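Local coordinates for protein 2-(3-amino-3-carboxypropyl)histidine synthase (Pyrococcus horikoshii, PDB 3LZD) that catalyses the first step of diphthamide biosynthesis, using a [4Fe-4S] cluster to transfer the 3-amino-3-carboxypropyl group of S-adenosyl-L-methionine to a histidine of elongation factor 2, at residues I190-P193 with G194-L197; F313-E316 with A317-V320; L328-Y331 with G332-K336. All blocks are in the same frame, centred on the assembly; numbering follows the deposited sequence.

Contact 1 (I190-P193 with G194-L197); sequences ISWP and GQVL
Q195 folds its side chain back onto the backbone of S191 and W192, across a type II beta turn that runs from W192 to Q195. The turn is closed by Q195 N, which donates to W192 O at 3.2 Å, and its corners have the residues expected of this turn type. P193 has the ring-restricted phi of the first corner. At the second, G194 has a positive phi, where a CB would be jammed against P193 O.

The glutamine adds a second closure. With CG anti to the backbone N (chi1 174°) and the chain extended beyond it, the amide reaches back far enough for OE1 to accept from S191 N at 2.9 Å; the N-H points nearly at the oxygen (154°), from moderately outside the amide plane. W192 N adds a weak bond to the same OE1, so one carbonyl serves two successive peptide N-H groups in a buried loop. Shortened to alanine, this position would probably leave S191 N without its acceptor and the water at NE2 without that partner.

That water takes a weak bond from NE2 at the other end of the amide and donates to S191 OG at 2.8 Å. The serine hydroxyl also bonds to S116 OG and Y117 O, which suits a small polar residue between loops. W192 turns NE1 to P369 O and stacks on F370, while its CE3 lies 3.4 Å from Q195 OE1, the indole and amide planes 45° apart.

Beyond the turn the chain leads to the cluster ligand C199, and L197 itself touches the iron-sulfur cluster. I190 spreads its two branches over this segment: CG2 lies 3.4 Å from Q195 OE1, and CD1 lies 3.8 Å from L197 CG.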
# COMPACT_ATOMS: atom_id res chain seq x y z
N ILE A 190 -1.56 16.03 -18.83
CA ILE A 190 -0.35 16.87 -18.92
C ILE A 190 -0.60 18.25 -18.29
O ILE A 190 -1.72 18.76 -18.32
CB ILE A 190 0.07 17.03 -20.41
CG1 ILE A 190 0.41 15.64 -21.00
CG2 ILE A 190 1.24 18.00 -20.55
CD1 ILE A 190 1.53 14.89 -20.23
N SER A 191 0.45 18.86 -17.73
CA SER A 191 0.35 20.17 -17.08
C SER A 191 0.78 21.37 -17.93
O SER A 191 0.24 22.48 -17.78
CB SER A 191 1.20 20.17 -15.79
OG SER A 191 0.89 19.05 -14.97
N TRP A 192 1.75 21.17 -18.82
CA TRP A 192 2.25 22.25 -19.66
C TRP A 192 2.56 21.75 -21.07
O TRP A 192 2.93 20.60 -21.25
CB TRP A 192 3.57 22.80 -19.11
CG TRP A 192 3.59 23.21 -17.68
CD1 TRP A 192 3.16 24.39 -17.14
CD2 TRP A 192 4.13 22.44 -16.60
NE1 TRP A 192 3.42 24.41 -15.79
CE2 TRP A 192 4.01 23.23 -15.43
CE3 TRP A 192 4.71 21.17 -16.50
CZ2 TRP A 192 4.45 22.79 -14.18
CZ3 TRP A 192 5.15 20.74 -15.26
CH2 TRP A 192 5.02 21.54 -14.12
N PRO A 193 2.44 22.62 -22.09
CA PRO A 193 2.74 22.19 -23.46
C PRO A 193 4.21 21.69 -23.51
O PRO A 193 5.09 22.28 -22.86
CB PRO A 193 2.55 23.47 -24.28
CG PRO A 193 1.54 24.28 -23.44
CD PRO A 193 2.03 24.04 -22.04
N GLY A 194 4.46 20.61 -24.23
CA GLY A 194 5.81 20.08 -24.33
C GLY A 194 6.24 19.07 -23.28
O GLY A 194 7.30 18.44 -23.42
N GLN A 195 5.43 18.90 -22.23
CA GLN A 195 5.76 17.94 -21.17
C GLN A 195 5.32 16.50 -21.46
O GLN A 195 4.18 16.24 -21.84
CB GLN A 195 5.12 18.39 -19.86
CG GLN A 195 5.28 17.38 -18.70
CD GLN A 195 4.21 17.56 -17.63
OE1 GLN A 195 3.26 18.35 -17.79
NE2 GLN A 195 4.33 16.82 -16.54
N VAL A 196 6.22 15.55 -21.28
CA VAL A 196 5.83 14.16 -21.48
C VAL A 196 5.89 13.49 -20.11
O VAL A 196 6.58 13.96 -19.19
CB VAL A 196 6.79 13.39 -22.43
CG1 VAL A 196 6.86 14.09 -23.79
CG2 VAL A 196 8.17 13.30 -21.81
N LEU A 197 5.13 12.41 -19.97
CA LEU A 197 5.12 11.60 -18.75
C LEU A 197 5.46 10.22 -19.28
O LEU A 197 5.33 9.96 -20.48
CB LEU A 197 3.73 11.58 -18.10
CG LEU A 197 3.24 12.88 -17.44
CD1 LEU A 197 1.85 12.70 -16.82
CD2 LEU A 197 4.21 13.30 -16.37
O HOH W 1 1.27 16.36 -15.71

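Contact 2 (F313-E316 with A317-V320); sequences FPFE and AYVV
The hydroxyl oxygen of Y318 is hemmed in by two phenylalanines: Y318 OH lies 3.5 Å from F313 CB and also 3.5 Å from F315 CD2. No hydrogen bond crosses between 313-316 and 317-320, so the contact is one of packing, formed where a loop runs into strand 317-320 of the parallel four-stranded sheet.

Y318 has CG anti to its own carbonyl carbon (chi1 -72°), which swings the ring back over the incoming loop. Both phenylalanines run across it at about a right angle. OH lies in the plane of the F315 ring, at its edge, so the oxygen faces the rim on the CD2 side and not the pi cloud. The two rings are oblique, with planes 75° apart and centroids 6.0 Å apart. One atom back from the hydroxyl, F315 CB packs against Y318 CZ at 3.7 Å. Phenylalanine suits position 315 because its methylene and its ring rim both meet the tyrosine, while the ring goes on to R298 and I300 of strand 296-302.

The polar groups of the loop look elsewhere. E316 has an extended chain, and its OE1 accepts from K265 N, just before neighbouring strand 266-272, and from K266 N, its first residue, a natural task for a carboxylate. A317, small enough to sit close against F267 and P337, begins the strand, pairing through its backbone with G268. F313, P314 and F315 also pack on R67 and E71 of the second subunit.

Tyrosine thus brings a long, flat apolar body whose hydroxyl is bordered, on the loop side, by carbon. Apart from the chain itself, the loop is held against the tyrosine by dispersion and shape, and its directional bonds are made to neighbouring strands and loops.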
# COMPACT_ATOMS: atom_id res chain seq x y z
N PHE A 313 -0.90 -16.68 -5.90
CA PHE A 313 -2.01 -16.94 -6.82
C PHE A 313 -1.61 -17.93 -7.91
O PHE A 313 -0.44 -17.99 -8.31
CB PHE A 313 -2.47 -15.64 -7.48
CG PHE A 313 -3.27 -14.77 -6.57
CD1 PHE A 313 -3.02 -13.40 -6.50
CD2 PHE A 313 -4.27 -15.31 -5.76
CE1 PHE A 313 -3.76 -12.58 -5.64
CE2 PHE A 313 -5.00 -14.50 -4.90
CZ PHE A 313 -4.75 -13.13 -4.83
N PRO A 314 -2.57 -18.72 -8.41
CA PRO A 314 -2.33 -19.72 -9.45
C PRO A 314 -2.07 -19.17 -10.84
O PRO A 314 -1.52 -19.88 -11.68
CB PRO A 314 -3.60 -20.56 -9.40
CG PRO A 314 -4.65 -19.55 -9.09
CD PRO A 314 -3.99 -18.72 -8.00
N PHE A 315 -2.45 -17.91 -11.08
CA PHE A 315 -2.27 -17.29 -12.39
C PHE A 315 -0.88 -17.52 -12.96
O PHE A 315 0.12 -17.45 -12.24
CB PHE A 315 -2.59 -15.80 -12.30
CG PHE A 315 -3.90 -15.54 -11.66
CD1 PHE A 315 -5.07 -16.05 -12.22
CD2 PHE A 315 -3.98 -14.89 -10.43
CE1 PHE A 315 -6.29 -15.93 -11.57
CE2 PHE A 315 -5.20 -14.76 -9.77
CZ PHE A 315 -6.35 -15.28 -10.34
N GLU A 316 -0.83 -17.78 -14.27
CA GLU A 316 0.41 -18.07 -14.99
C GLU A 316 1.01 -16.84 -15.64
O GLU A 316 2.21 -16.78 -15.88
CB GLU A 316 0.16 -19.12 -16.08
CG GLU A 316 -0.42 -20.43 -15.59
CD GLU A 316 -0.93 -21.29 -16.75
OE1 GLU A 316 -2.15 -21.26 -17.04
OE2 GLU A 316 -0.10 -21.98 -17.38
N ALA A 317 0.15 -15.88 -15.97
CA ALA A 317 0.61 -14.63 -16.59
C ALA A 317 -0.23 -13.47 -16.06
O ALA A 317 -1.34 -13.66 -15.58
CB ALA A 317 0.48 -14.71 -18.10
N TYR A 318 0.31 -12.27 -16.15
CA TYR A 318 -0.43 -11.12 -15.66
C TYR A 318 -0.55 -10.03 -16.70
O TYR A 318 0.26 -9.95 -17.63
CB TYR A 318 0.24 -10.57 -14.40
CG TYR A 318 0.05 -11.45 -13.19
CD1 TYR A 318 1.03 -12.36 -12.80
CD2 TYR A 318 -1.12 -11.40 -12.45
CE1 TYR A 318 0.83 -13.21 -11.70
CE2 TYR A 318 -1.34 -12.22 -11.36
CZ TYR A 318 -0.37 -13.12 -10.99
OH TYR A 318 -0.63 -13.93 -9.91
N VAL A 319 -1.58 -9.21 -16.55
CA VAL A 319 -1.80 -8.08 -17.44
C VAL A 319 -2.01 -6.91 -16.49
O VAL A 319 -2.95 -6.91 -15.68
CB VAL A 319 -3.07 -8.21 -18.31
CG1 VAL A 319 -3.20 -6.98 -19.19
CG2 VAL A 319 -2.99 -9.46 -19.16
N VAL A 320 -1.13 -5.93 -16.58
CA VAL A 320 -1.25 -4.76 -15.73
C VAL A 320 -1.97 -3.69 -16.51
O VAL A 320 -1.52 -3.26 -17.58
CB VAL A 320 0.14 -4.22 -15.30
CG1 VAL A 320 -0.01 -2.94 -14.51
CG2 VAL A 320 0.85 -5.26 -14.46

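Contact 3 (L328-Y331 with G332-K336); sequences LDDY and GAWRK
D330 folds its carboxylate over the following residues and accepts three successive backbone N-H groups, beginning with an Asx turn to G332. G332 N donates to D330 OD1 at 3.0 Å in a straight bond (163°), meeting that oxygen from above the carboxylate plane. Its phi is positive, and a CB would be jammed against Y331 O, which explains why a residue without a side chain follows Y331.

A333 comes next. A333 N donates to the same OD1 at 2.8 Å, on that oxygen's syn lone pair, so one oxygen holds two peptide groups arriving from different directions. The small methyl of A333 fits beside it, 3.5 Å from D330 OD1.

W334 N then takes the other oxygen, D330 OD2, at 3.2 Å, on the syn side but out of the plane. With both oxygens engaged, the carboxylate is fixed against rotation, and the three N-H dipoles would probably favour its charged form. Aspartate suits the place because its short chain, CG anti to the backbone N (chi1 172°), brings both oxygens to the bend.

This surface turn links helix 325-328 to strand 338-339. Beyond it the indole packs on V305 and L310, its plane standing almost upright on the carboxylate (86°). D330 OD1 lies in the ring plane at the indole edge, 3.4 Å from W334 CD1.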
# COMPACT_ATOMS: atom_id res chain seq x y z
N LEU A 328 6.43 -2.54 -18.38
CA LEU A 328 7.41 -2.19 -19.40
C LEU A 328 8.80 -1.78 -18.91
O LEU A 328 9.71 -1.57 -19.71
CB LEU A 328 6.87 -1.06 -20.30
CG LEU A 328 5.57 -1.35 -21.06
CD1 LEU A 328 5.14 -0.10 -21.84
CD2 LEU A 328 5.77 -2.54 -21.99
N ASP A 329 8.97 -1.65 -17.60
CA ASP A 329 10.27 -1.25 -17.09
C ASP A 329 10.63 -2.01 -15.82
O ASP A 329 11.22 -1.46 -14.89
CB ASP A 329 10.28 0.26 -16.85
CG ASP A 329 11.69 0.83 -16.67
OD1 ASP A 329 12.64 0.29 -17.27
OD2 ASP A 329 11.83 1.83 -15.93
N ASP A 330 10.28 -3.29 -15.79
CA ASP A 330 10.56 -4.15 -14.65
C ASP A 330 12.04 -4.55 -14.62
O ASP A 330 12.61 -4.96 -15.64
CB ASP A 330 9.68 -5.41 -14.72
CG ASP A 330 10.06 -6.45 -13.67
OD1 ASP A 330 10.32 -6.06 -12.51
OD2 ASP A 330 10.09 -7.66 -14.02
N TYR A 331 12.67 -4.43 -13.46
CA TYR A 331 14.08 -4.78 -13.35
C TYR A 331 14.28 -6.27 -13.12
O TYR A 331 15.41 -6.74 -13.13
CB TYR A 331 14.72 -3.97 -12.23
CG TYR A 331 15.01 -2.55 -12.64
CD1 TYR A 331 16.32 -2.07 -12.71
CD2 TYR A 331 13.97 -1.69 -13.00
CE1 TYR A 331 16.59 -0.77 -13.14
CE2 TYR A 331 14.23 -0.38 -13.44
CZ TYR A 331 15.55 0.06 -13.50
OH TYR A 331 15.82 1.34 -13.94
N GLY A 332 13.19 -6.99 -12.91
CA GLY A 332 13.27 -8.43 -12.69
C GLY A 332 12.46 -8.89 -11.51
O GLY A 332 12.62 -10.02 -11.03
N ALA A 333 11.57 -8.04 -11.02
CA ALA A 333 10.75 -8.41 -9.87
C ALA A 333 9.65 -9.41 -10.23
O ALA A 333 9.20 -10.19 -9.39
CB ALA A 333 10.14 -7.17 -9.23
N TRP A 334 9.22 -9.38 -11.49
CA TRP A 334 8.15 -10.27 -11.95
C TRP A 334 8.69 -11.63 -12.39
O TRP A 334 9.42 -11.72 -13.38
CB TRP A 334 7.39 -9.62 -13.10
CG TRP A 334 6.61 -8.43 -12.66
CD1 TRP A 334 7.10 -7.20 -12.36
CD2 TRP A 334 5.22 -8.40 -12.35
NE1 TRP A 334 6.09 -6.39 -11.87
CE2 TRP A 334 4.93 -7.11 -11.86
CE3 TRP A 334 4.19 -9.34 -12.45
CZ2 TRP A 334 3.64 -6.74 -11.46
CZ3 TRP A 334 2.91 -8.97 -12.05
CH2 TRP A 334 2.65 -7.67 -11.56
N ARG A 335 8.32 -12.67 -11.65
CA ARG A 335 8.79 -14.02 -11.94
C ARG A 335 7.94 -14.73 -12.99
O ARG A 335 8.30 -15.81 -13.47
CB ARG A 335 8.83 -14.84 -10.64
CG ARG A 335 9.61 -14.19 -9.50
CD ARG A 335 11.05 -13.89 -9.88
NE ARG A 335 11.77 -15.11 -10.23
CZ ARG A 335 13.03 -15.14 -10.68
NH1 ARG A 335 13.71 -14.01 -10.83
NH2 ARG A 335 13.59 -16.30 -10.99
N LYS A 336 6.80 -14.14 -13.33
CA LYS A 336 5.91 -14.69 -14.35
C LYS A 336 5.76 -13.60 -15.40
O LYS A 336 5.95 -12.42 -15.10
CB LYS A 336 4.55 -15.03 -13.75
CG LYS A 336 4.57 -16.17 -12.75
CD LYS A 336 3.26 -16.24 -12.00
CE LYS A 336 3.31 -17.25 -10.86
NZ LYS A 336 2.17 -17.03 -9.92

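How the contacts relate
Along the chain the contacts come in the order 1, 2, 3. Contact 1 lies in the loop that follows strand 180-182 and precedes strand 210-214 of a mixed five-stranded sheet. Contacts 2 and 3 lie at the parallel four-stranded sheet: contact 2 runs into strand 317-320, and contact 3 is in the loop before 338-339. Their centres are 13 Å apart, and K336 NZ bonds to F315 O. Contact 1 is about 33 Å from contact 2 and 27 Å from contact 3, centre to centre. Cluster ligand C199 follows contact 1 and C323 comes between contacts 2 and 3; with C95, which follows strand 83-87 of the other mixed sheet, segments from all three sheets converge on one cluster.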